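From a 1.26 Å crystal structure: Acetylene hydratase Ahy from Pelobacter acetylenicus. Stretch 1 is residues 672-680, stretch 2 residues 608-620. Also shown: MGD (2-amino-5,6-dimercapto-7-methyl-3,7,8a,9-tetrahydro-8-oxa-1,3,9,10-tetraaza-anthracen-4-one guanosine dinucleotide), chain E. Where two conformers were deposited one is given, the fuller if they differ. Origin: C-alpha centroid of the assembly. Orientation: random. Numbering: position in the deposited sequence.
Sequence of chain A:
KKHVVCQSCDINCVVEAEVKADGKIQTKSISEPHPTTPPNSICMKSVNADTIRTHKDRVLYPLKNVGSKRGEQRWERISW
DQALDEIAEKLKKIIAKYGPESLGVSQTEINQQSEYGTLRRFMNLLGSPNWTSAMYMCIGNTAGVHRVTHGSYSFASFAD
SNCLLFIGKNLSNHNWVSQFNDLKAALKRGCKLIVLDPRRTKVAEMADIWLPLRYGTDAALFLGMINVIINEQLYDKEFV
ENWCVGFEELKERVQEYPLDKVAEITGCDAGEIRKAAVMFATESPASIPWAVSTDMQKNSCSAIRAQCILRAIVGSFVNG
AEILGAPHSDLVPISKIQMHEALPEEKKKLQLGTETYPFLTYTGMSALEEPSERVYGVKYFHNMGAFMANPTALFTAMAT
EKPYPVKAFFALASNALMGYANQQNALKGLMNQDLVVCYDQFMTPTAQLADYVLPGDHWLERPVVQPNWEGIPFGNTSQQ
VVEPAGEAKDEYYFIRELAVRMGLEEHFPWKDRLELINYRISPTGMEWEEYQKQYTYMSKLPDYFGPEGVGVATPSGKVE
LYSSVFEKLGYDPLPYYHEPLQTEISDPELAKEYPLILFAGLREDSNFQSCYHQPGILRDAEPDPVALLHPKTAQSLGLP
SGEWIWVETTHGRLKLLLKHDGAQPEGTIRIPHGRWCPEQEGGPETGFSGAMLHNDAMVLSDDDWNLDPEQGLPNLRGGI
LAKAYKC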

ATOM      1  N   PRO A 672     -10.059   2.590 -13.829  0.50 11.80           N
ATOM      2  CA  PRO A 672     -10.185   2.350 -12.392  0.50 11.50           C
ATOM      3  C   PRO A 672      -9.359   1.137 -11.971  0.50 11.62           C
ATOM      4  O   PRO A 672      -9.063   0.282 -12.805  0.50 11.67           O
ATOM      5  CB  PRO A 672     -11.663   2.009 -12.242  0.50 11.64           C
ATOM      6  CG  PRO A 672     -11.982   1.273 -13.520  0.50 10.73           C
ATOM      7  CD  PRO A 672     -11.154   1.967 -14.592  0.50 12.00           C
ATOM      8  N   HIS A 673      -9.003   1.069 -10.691  1.00 11.99           N
ATOM      9  CA  HIS A 673      -8.453  -0.163 -10.160  1.00 11.00           C
ATOM     10  C   HIS A 673      -9.489  -0.897  -9.341  1.00 11.03           C
ATOM     11  O   HIS A 673     -10.206  -0.290  -8.542  1.00 11.77           O
ATOM     12  CB  HIS A 673      -7.283   0.124  -9.240  1.00 10.39           C
ATOM     13  CG  HIS A 673      -6.854  -1.064  -8.430  1.00 10.78           C
ATOM     14  ND1 HIS A 673      -6.325  -2.196  -9.007  1.00 10.18           N
ATOM     15  CD2 HIS A 673      -6.873  -1.289  -7.094  1.00  9.57           C
ATOM     16  CE1 HIS A 673      -6.033  -3.073  -8.060  1.00  9.51           C
ATOM     17  NE2 HIS A 673      -6.362  -2.549  -6.890  1.00 10.19           N
ATOM     18  N   GLY A 674      -9.518  -2.221  -9.485  1.00 10.03           N
ATOM     19  CA  GLY A 674     -10.233  -3.051  -8.534  1.00 10.92           C
ATOM     20  C   GLY A 674     -11.623  -3.423  -8.969  1.00 11.02           C
ATOM     21  O   GLY A 674     -12.351  -4.021  -8.211  1.00  9.90           O
ATOM     22  N   ARG A 675     -11.998  -3.065 -10.197  1.00 11.28           N
ATOM     23  CA  ARG A 675     -13.365  -3.298 -10.637  1.00 12.15           C
ATOM     24  C   ARG A 675     -13.630  -4.742 -11.052  1.00 11.81           C
ATOM     25  O   ARG A 675     -12.902  -5.306 -11.865  1.00 12.52           O
ATOM     26  CB  ARG A 675     -13.699  -2.343 -11.790  1.00 13.26           C
ATOM     27  CG  ARG A 675     -13.979  -0.954 -11.314  1.00 14.75           C
ATOM     28  CD  ARG A 675     -15.428  -0.966 -10.798  1.00 19.37           C
ATOM     29  NE  ARG A 675     -15.792   0.272 -10.194  1.00 22.23           N
ATOM     30  CZ  ARG A 675     -17.021   0.591  -9.815  1.00 20.06           C
ATOM     31  NH1 ARG A 675     -18.041  -0.246 -10.009  1.00 19.21           N
ATOM     32  NH2 ARG A 675     -17.213   1.768  -9.268  1.00 22.47           N
ATOM     33  N   TRP A 676     -14.664  -5.331 -10.460  1.00 11.73           N
ATOM     34  CA  TRP A 676     -15.170  -6.612 -10.908  1.00 11.63           C
ATOM     35  C   TRP A 676     -16.652  -6.659 -10.541  1.00 11.73           C
ATOM     36  O   TRP A 676     -17.159  -5.704  -9.964  1.00 12.74           O
ATOM     37  CB  TRP A 676     -14.380  -7.795 -10.324  1.00 11.26           C
ATOM     38  CG  TRP A 676     -14.424  -7.925  -8.814  1.00 10.30           C
ATOM     39  CD1 TRP A 676     -13.852  -7.088  -7.887  1.00 10.27           C
ATOM     40  CD2 TRP A 676     -15.043  -8.983  -8.077  1.00  9.74           C
ATOM     41  NE1 TRP A 676     -14.070  -7.569  -6.614  1.00  9.98           N
ATOM     42  CE2 TRP A 676     -14.824  -8.715  -6.698  1.00  9.98           C
ATOM     43  CE3 TRP A 676     -15.799 -10.120  -8.445  1.00 11.05           C
ATOM     44  CZ2 TRP A 676     -15.306  -9.551  -5.686  1.00 10.16           C
ATOM     45  CZ3 TRP A 676     -16.274 -10.967  -7.436  1.00 10.30           C
ATOM     46  CH2 TRP A 676     -16.041 -10.666  -6.065  1.00 10.27           C
ATOM     47  N   CYS A 677     -17.315  -7.768 -10.842  1.00 12.12           N
ATOM     48  CA  CYS A 677     -18.781  -7.833 -10.849  1.00 13.30           C
ATOM     49  C   CYS A 677     -19.250  -9.047 -10.037  1.00 12.75           C
ATOM     50  O   CYS A 677     -19.523 -10.100 -10.612  1.00 13.10           O
ATOM     51  CB  CYS A 677     -19.253  -7.959 -12.303  1.00 14.80           C
ATOM     52  SG  CYS A 677     -18.440  -6.794 -13.486  1.00 21.69           S
ATOM     53  N   PRO A 678     -19.341  -8.906  -8.701  1.00 12.80           N
ATOM     54  CA  PRO A 678     -19.697 -10.012  -7.809  0.50 13.43           C
ATOM     55  C   PRO A 678     -21.063 -10.633  -8.052  1.00 14.29           C
ATOM     56  O   PRO A 678     -21.318 -11.739  -7.581  1.00 15.93           O
ATOM     57  CB  PRO A 678     -19.634  -9.374  -6.413  0.50 13.74           C
ATOM     58  CG  PRO A 678     -18.712  -8.216  -6.567  0.50 12.62           C
ATOM     59  CD  PRO A 678     -19.010  -7.687  -7.943  0.50 12.21           C
ATOM     60  N   GLU A 679     -21.922  -9.926  -8.788  1.00 15.02           N
ATOM     61  CA  GLU A 679     -23.248 -10.426  -9.138  1.00 16.58           C
ATOM     62  C   GLU A 679     -23.164 -11.510 -10.206  1.00 17.21           C
ATOM     63  O   GLU A 679     -24.087 -12.285 -10.379  1.00 18.48           O
ATOM     64  CB  GLU A 679     -24.149  -9.268  -9.598  1.00 15.81           C
ATOM     65  CG  GLU A 679     -23.754  -8.660 -10.954  1.00 18.14           C
ATOM     66  CD  GLU A 679     -22.773  -7.497 -10.869  1.00 20.47           C
ATOM     67  OE1 GLU A 679     -22.722  -6.683 -11.815  1.00 22.38           O
ATOM     68  OE2 GLU A 679     -22.031  -7.391  -9.872  1.00 18.50           O
ATOM     69  N   GLN A 680     -22.037 -11.602 -10.907  1.00 16.35           N
ATOM     70  CA  GLN A 680     -21.906 -12.574 -11.998  1.00 16.92           C
ATOM     71  C   GLN A 680     -21.540 -13.945 -11.470  1.00 16.65           C
ATOM     72  O   GLN A 680     -21.032 -14.058 -10.346  1.00 18.97           O
ATOM     73  CB  GLN A 680     -20.841 -12.128 -12.997  1.00 15.75           C
ATOM     74  CG  GLN A 680     -21.174 -10.838 -13.731  1.00 17.08           C
ATOM     75  CD  GLN A 680     -20.091 -10.433 -14.684  1.00 17.93           C
ATOM     76  OE1 GLN A 680     -19.092 -11.132 -14.841  1.00 19.58           O
ATOM     77  NE2 GLN A 680     -20.262  -9.299 -15.316  1.00 18.40           N
TER
HETATM   78  PB  MGD E 801      -7.649  -5.868  -2.613  1.00  8.87           P
HETATM   79  O1B MGD E 801      -6.705  -6.316  -3.701  1.00  9.55           O
HETATM   80  O2B MGD E 801      -8.972  -5.293  -2.968  1.00  9.31           O
HETATM   81  O3B MGD E 801      -6.959  -4.785  -1.652  1.00  8.26           O
HETATM   82  O3A MGD E 801      -4.537  -4.119  -1.682  1.00  9.36           O
HETATM   83  PA  MGD E 801      -5.633  -4.846  -0.747  1.00  8.69           P
HETATM   84  O1A MGD E 801      -5.961  -4.030   0.468  1.00  8.74           O
HETATM   85  O2A MGD E 801      -5.151  -6.257  -0.595  1.00  7.94           O
HETATM   86  O5' MGD E 801      -7.866  -7.155  -1.667  1.00  8.04           O
HETATM   87  C5' MGD E 801      -8.356  -6.969  -0.351  1.00  8.87           C
HETATM   88  C4' MGD E 801      -9.163  -8.210  -0.020  1.00  6.98           C
HETATM   89  O4' MGD E 801      -9.409  -8.190   1.395  1.00  7.65           O
HETATM   90  C3' MGD E 801     -10.558  -8.217  -0.635  1.00  7.56           C
HETATM   91  O3' MGD E 801     -10.720  -9.420  -1.405  1.00  8.76           O
HETATM   92  C2' MGD E 801     -11.556  -8.149   0.541  1.00  7.85           C
HETATM   93  O2' MGD E 801     -12.785  -8.884   0.381  1.00  9.39           O
HETATM   94  C1' MGD E 801     -10.724  -8.733   1.652  1.00  7.69           C
HETATM   95  N9  MGD E 801     -11.043  -8.282   3.015  1.00  7.75           N
HETATM   96  C8  MGD E 801     -11.391  -7.034   3.416  1.00  8.18           C
HETATM   97  N7  MGD E 801     -11.505  -6.976   4.752  1.00  8.46           N
HETATM   98  C5  MGD E 801     -11.152  -8.191   5.225  1.00  7.74           C
HETATM   99  C6  MGD E 801     -11.038  -8.827   6.526  1.00  7.81           C
HETATM  100  O6  MGD E 801     -11.281  -8.200   7.578  1.00  7.80           O
HETATM  101  N1  MGD E 801     -10.620 -10.104   6.529  1.00  7.29           N
HETATM  102  C2  MGD E 801     -10.402 -10.844   5.447  1.00  7.44           C
HETATM  103  N2  MGD E 801      -9.981 -12.133   5.599  1.00  7.98           N
HETATM  104  N3  MGD E 801     -10.494 -10.330   4.224  1.00  7.44           N
HETATM  105  C4  MGD E 801     -10.851  -9.037   4.085  1.00  7.54           C
HETATM  106  C10 MGD E 801      -4.458  -2.694  -1.629  1.00 10.88           C
HETATM  107  C11 MGD E 801      -3.151  -2.307  -2.288  1.00 10.61           C
HETATM  108  O11 MGD E 801      -3.300  -2.645  -3.665  1.00  8.62           O
HETATM  109  C12 MGD E 801      -2.899  -0.829  -2.116  1.00 11.01           C
HETATM  110  S12 MGD E 801      -2.949  -0.179  -0.535  1.00 13.53           S
HETATM  111  C13 MGD E 801      -2.584  -0.056  -3.167  1.00 11.18           C
HETATM  112  S13 MGD E 801      -2.418   1.634  -3.033  1.00 14.62           S
HETATM  113  C14 MGD E 801      -2.375  -0.602  -4.546  1.00 10.51           C
HETATM  114  N15 MGD E 801      -3.441  -0.219  -5.458  1.00 10.42           N
HETATM  115  C16 MGD E 801      -3.345  -0.792  -6.692  1.00 10.39           C
HETATM  116  C17 MGD E 801      -3.794  -0.154  -7.937  1.00 10.57           C
HETATM  117  O17 MGD E 801      -4.291   0.994  -7.919  1.00 11.93           O
HETATM  118  N18 MGD E 801      -3.638  -0.844  -9.085  1.00 10.82           N
HETATM  119  C19 MGD E 801      -3.092  -2.085  -9.142  1.00  9.48           C
HETATM  120  N19 MGD E 801      -2.971  -2.727 -10.323  1.00 10.76           N
HETATM  121  N20 MGD E 801      -2.689  -2.729  -8.040  1.00  9.83           N
HETATM  122  C21 MGD E 801      -2.776  -2.143  -6.839  1.00 10.49           C
HETATM  123  N22 MGD E 801      -2.337  -2.791  -5.756  1.00  9.47           N
HETATM  124  C23 MGD E 801      -2.243  -2.132  -4.470  1.00 10.39           C
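Stretch 2, residues 608-620: FQSCYHQPGILRD

Stretch 1 has no regular helix or strand. Stretch 2 is mostly loop and turn, with a weakly bonded helix at about 617-620 that continues later in the chain. The two run in the same sense: Gly-674 lies by Ser-610, with CA atoms 3.9 Å apart, and Pro-678 by Gln-614, with CA atoms 5.3 Å apart. Together they bury 617 Å², both sides summed.

Pro-672 is out of reach of stretch 2. His-673 points its CA-to-CB bond sideways, but its ring end comes nearer. Gln-609 OE1 lies at the ring edge, 3.0 Å from His-673 CD2. MGD N18 lies over one face of this ring, 3.0 Å from His-673 ND1.

Gly-674 packs on the type II' turn that runs from Phe-608 to Cys-611. This turn is closed by Cys-611 N to Phe-608 O at 2.8 Å. A CB on Gly-674 would lie 2.5 Å from Gln-609 O and 3.0 Å from Ser-610 N, both clashes. Its backbone angles also call for glycine. Gly-674 O makes a CA-H...O contact with Ser-610 CA at 3.2 Å and accepts a weak hydrogen bond from His-613 NE2 at 3.1 Å. Nearby, water 1 joins the stretches: its O is hydrogen-bonded to Gln-609 O at 2.7 Å, His-673 O at 2.8 Å and His-613 NE2 at 2.8 Å. Ser-610 also holds MGD, through Ser-610 N to O2B at 2.9 Å and Ser-610 OG to O2B at 2.6 Å.

Arg-675 starts away from stretch 2, but its end returns. His-613 CE1 sits over one face of its guanidinium, 3.7 Å from Arg-675 NE. The like-charged Arg-619 is also close, with its NE 4.2 Å from Arg-675 NH1.

Trp-676 donates from NE1 to Ser-610 O at 2.9 Å, so its indole edge is tied to the turn. The edge of the His-613 ring points toward the indole face in an offset edge-to-face pair. The planes meet at 88°, and Trp-676 CD1 is 3.8 Å from His-613 CD2.

Cys-677 points away and contributes little. It opens a type I turn ending at Gln-680. Pro-678 points toward stretch 2; its CD is 3.4 Å from His-613 O.

Glu-679 forms a two-pronged salt bridge with Arg-619: Arg-619 NH1 to Glu-679 OE2 is 2.7 Å, and Arg-619 NH2 to Glu-679 OE1 is 2.8 Å. Arg-619 NH1 also donates to His-613 O at 2.8 Å, linking Arg-619 back to the loop before it. Gln-680 makes no contact with stretch 2.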

ATOM      1  N   PHE A 608     -13.410   0.402  -1.836  1.00 12.49           N
ATOM      2  CA  PHE A 608     -12.027   0.450  -1.382  1.00 11.60           C
ATOM      3  C   PHE A 608     -11.290  -0.619  -2.160  1.00 10.74           C
ATOM      4  O   PHE A 608     -11.567  -1.790  -1.978  1.00 10.15           O
ATOM      5  CB  PHE A 608     -11.894   0.211   0.140  1.00 11.02           C
ATOM      6  CG  PHE A 608     -10.470   0.018   0.594  1.00 11.76           C
ATOM      7  CD1 PHE A 608      -9.542   1.060   0.529  1.00 10.78           C
ATOM      8  CD2 PHE A 608     -10.049  -1.225   1.066  1.00 12.04           C
ATOM      9  CE1 PHE A 608      -8.211   0.874   0.949  1.00 11.45           C
ATOM     10  CE2 PHE A 608      -8.717  -1.418   1.479  1.00 11.88           C
ATOM     11  CZ  PHE A 608      -7.808  -0.368   1.406  1.00 10.91           C
ATOM     12  N   GLN A 609     -10.373  -0.225  -3.042  1.00 10.77           N
ATOM     13  CA  GLN A 609      -9.652  -1.206  -3.851  1.00 10.49           C
ATOM     14  C   GLN A 609     -10.658  -2.093  -4.561  1.00 10.64           C
ATOM     15  O   GLN A 609     -11.539  -1.540  -5.200  1.00 11.32           O
ATOM     16  CB  GLN A 609      -8.634  -2.000  -3.006  1.00 10.30           C
ATOM     17  CG  GLN A 609      -7.689  -1.082  -2.218  1.00 12.00           C
ATOM     18  CD  GLN A 609      -6.666  -0.374  -3.099  1.00 12.50           C
ATOM     19  OE1 GLN A 609      -6.373  -0.798  -4.212  1.00 14.27           O
ATOM     20  NE2 GLN A 609      -6.093   0.692  -2.578  1.00 14.73           N
ATOM     21  N   SER A 610     -10.592  -3.420  -4.449  1.00  9.95           N
ATOM     22  CA  SER A 610     -11.585  -4.274  -5.100  1.00  9.70           C
ATOM     23  C   SER A 610     -12.787  -4.613  -4.229  1.00 10.09           C
ATOM     24  O   SER A 610     -13.533  -5.517  -4.588  1.00 10.18           O
ATOM     25  CB  SER A 610     -10.926  -5.553  -5.632  1.00 10.59           C
ATOM     26  OG  SER A 610     -10.636  -6.478  -4.583  1.00  8.70           O
ATOM     27  N   CYS A 611     -12.938  -3.899  -3.109  1.00 10.08           N
ATOM     28  CA  CYS A 611     -13.939  -4.242  -2.086  1.00 10.91           C
ATOM     29  C   CYS A 611     -15.217  -3.446  -2.247  1.00 11.68           C
ATOM     30  O   CYS A 611     -15.210  -2.284  -2.665  1.00 12.18           O
ATOM     31  CB  CYS A 611     -13.420  -3.952  -0.683  1.00 11.27           C
ATOM     32  SG  CYS A 611     -11.812  -4.738  -0.302  1.00 11.00           S
ATOM     33  N   TYR A 612     -16.304  -4.077  -1.809  1.00 11.50           N
ATOM     34  CA  TYR A 612     -17.658  -3.482  -1.682  1.00 11.70           C
ATOM     35  C   TYR A 612     -18.380  -3.350  -3.017  1.00 12.69           C
ATOM     36  O   TYR A 612     -19.334  -2.554  -3.144  1.00 13.18           O
ATOM     37  CB  TYR A 612     -17.702  -2.148  -0.878  1.00 12.25           C
ATOM     38  CG  TYR A 612     -16.724  -2.119   0.250  1.00 12.06           C
ATOM     39  CD1 TYR A 612     -16.512  -3.255   1.040  1.00 11.55           C
ATOM     40  CD2 TYR A 612     -15.963  -0.976   0.492  1.00 12.82           C
ATOM     41  CE1 TYR A 612     -15.543  -3.243   2.060  1.00 11.38           C
ATOM     42  CE2 TYR A 612     -15.014  -0.945   1.487  1.00 13.33           C
ATOM     43  CZ  TYR A 612     -14.783  -2.087   2.258  1.00 13.02           C
ATOM     44  OH  TYR A 612     -13.795  -2.066   3.224  1.00 13.27           O
ATOM     45  N   HIS A 613     -17.974  -4.144  -4.008  1.00 12.39           N
ATOM     46  CA  HIS A 613     -18.745  -4.217  -5.264  1.00 12.41           C
ATOM     47  C   HIS A 613     -19.956  -5.165  -5.202  1.00 13.36           C
ATOM     48  O   HIS A 613     -20.705  -5.269  -6.178  1.00 13.89           O
ATOM     49  CB  HIS A 613     -17.821  -4.581  -6.442  1.00 12.80           C
ATOM     50  CG  HIS A 613     -16.719  -3.599  -6.680  1.00 12.63           C
ATOM     51  ND1 HIS A 613     -16.950  -2.240  -6.796  1.00 15.41           N
ATOM     52  CD2 HIS A 613     -15.390  -3.777  -6.888  1.00 12.91           C
ATOM     53  CE1 HIS A 613     -15.800  -1.624  -7.015  1.00 14.64           C
ATOM     54  NE2 HIS A 613     -14.845  -2.533  -7.093  1.00 13.07           N
ATOM     55  N   GLN A 614     -20.128  -5.892  -4.096  1.00 13.23           N
ATOM     56  CA  GLN A 614     -21.306  -6.759  -3.925  1.00 13.77           C
ATOM     57  C   GLN A 614     -22.589  -5.914  -4.078  1.00 14.84           C
ATOM     58  O   GLN A 614     -22.571  -4.728  -3.723  1.00 14.10           O
ATOM     59  CB  GLN A 614     -21.263  -7.424  -2.546  1.00 12.92           C
ATOM     60  CG  GLN A 614     -20.351  -8.640  -2.492  1.00 12.95           C
ATOM     61  CD  GLN A 614     -18.856  -8.261  -2.445  1.00 13.06           C
ATOM     62  OE1 GLN A 614     -18.473  -7.165  -1.977  1.00 12.78           O
ATOM     63  NE2 GLN A 614     -18.008  -9.172  -2.922  1.00 12.12           N
ATOM     64  N   PRO A 615     -23.688  -6.499  -4.634  1.00 15.54           N
ATOM     65  CA  PRO A 615     -24.930  -5.746  -4.765  1.00 16.77           C
ATOM     66  C   PRO A 615     -25.308  -5.061  -3.456  1.00 17.02           C
ATOM     67  O   PRO A 615     -25.356  -5.703  -2.406  1.00 17.27           O
ATOM     68  CB  PRO A 615     -25.958  -6.821  -5.143  1.00 17.83           C
ATOM     69  CG  PRO A 615     -25.177  -7.806  -5.944  1.00 17.01           C
ATOM     70  CD  PRO A 615     -23.812  -7.849  -5.223  1.00 15.50           C
ATOM     71  N   GLY A 616     -25.558  -3.759  -3.522  1.00 17.95           N
ATOM     72  CA  GLY A 616     -25.973  -3.010  -2.348  1.00 17.72           C
ATOM     73  C   GLY A 616     -25.812  -1.532  -2.547  1.00 16.99           C
ATOM     74  O   GLY A 616     -25.450  -1.067  -3.648  1.00 18.10           O
ATOM     75  N   ILE A 617     -26.058  -0.786  -1.473  1.00 17.60           N
ATOM     76  CA  ILE A 617     -26.014   0.676  -1.498  1.00 18.78           C
ATOM     77  C   ILE A 617     -24.688   1.235  -2.004  1.00 18.32           C
ATOM     78  O   ILE A 617     -24.677   2.172  -2.803  1.00 18.74           O
ATOM     79  CB  ILE A 617     -26.442   1.292  -0.116  1.00 19.48           C
ATOM     80  CG1 ILE A 617     -26.544   2.825  -0.183  1.00 22.10           C
ATOM     81  CG2 ILE A 617     -25.546   0.795   1.026  1.00 20.76           C
ATOM     82  CD1 ILE A 617     -27.363   3.442   0.952  1.00 23.55           C
ATOM     83  N   LEU A 618     -23.567   0.653  -1.564  1.00 17.53           N
ATOM     84  CA  LEU A 618     -22.287   1.169  -2.007  1.00 17.02           C
ATOM     85  C   LEU A 618     -22.056   0.938  -3.509  1.00 16.70           C
ATOM     86  O   LEU A 618     -21.629   1.866  -4.227  1.00 16.97           O
ATOM     87  CB  LEU A 618     -21.160   0.549  -1.172  1.00 16.48           C
ATOM     88  CG  LEU A 618     -21.170   0.979   0.302  1.00 16.14           C
ATOM     89  CD1 LEU A 618     -20.142   0.152   1.087  1.00 16.38           C
ATOM     90  CD2 LEU A 618     -20.851   2.461   0.451  1.00 17.06           C
ATOM     91  N   ARG A 619     -22.342  -0.281  -3.980  1.00 16.10           N
ATOM     92  CA  ARG A 619     -22.220  -0.592  -5.420  1.00 16.28           C
ATOM     93  C   ARG A 619     -23.088   0.329  -6.264  1.00 17.04           C
ATOM     94  O   ARG A 619     -22.675   0.765  -7.338  1.00 17.56           O
ATOM     95  CB  ARG A 619     -22.569  -2.049  -5.702  1.00 16.12           C
ATOM     96  CG  ARG A 619     -22.571  -2.445  -7.186  1.00 16.41           C
ATOM     97  CD  ARG A 619     -21.194  -2.320  -7.891  1.00 17.32           C
ATOM     98  NE  ARG A 619     -21.356  -2.688  -9.299  1.00 18.08           N
ATOM     99  CZ  ARG A 619     -21.472  -3.941  -9.746  1.00 19.67           C
ATOM    100  NH1 ARG A 619     -21.411  -4.978  -8.905  1.00 18.32           N
ATOM    101  NH2 ARG A 619     -21.643  -4.160 -11.047  1.00 21.37           N
ATOM    102  N   ASP A 620     -24.268   0.647  -5.752  1.00 17.12           N
ATOM    103  CA  ASP A 620     -25.215   1.505  -6.482  1.00 17.72           C
ATOM    104  C   ASP A 620     -24.710   2.931  -6.700  1.00 18.31           C
ATOM    105  O   ASP A 620     -25.127   3.592  -7.658  1.00 19.73           O
ATOM    106  CB  ASP A 620     -26.561   1.546  -5.751  1.00 18.54           C
ATOM    107  CG  ASP A 620     -27.382   0.285  -5.947  1.00 19.86           C
ATOM    108  OD1 ASP A 620     -27.010  -0.565  -6.784  1.00 23.99           O
ATOM    109  OD2 ASP A 620     -28.441   0.153  -5.279  1.00 25.99           O
TER
HETATM  110  O   HOH W   1     -12.772  -0.665  -7.459  1.00 15.20           O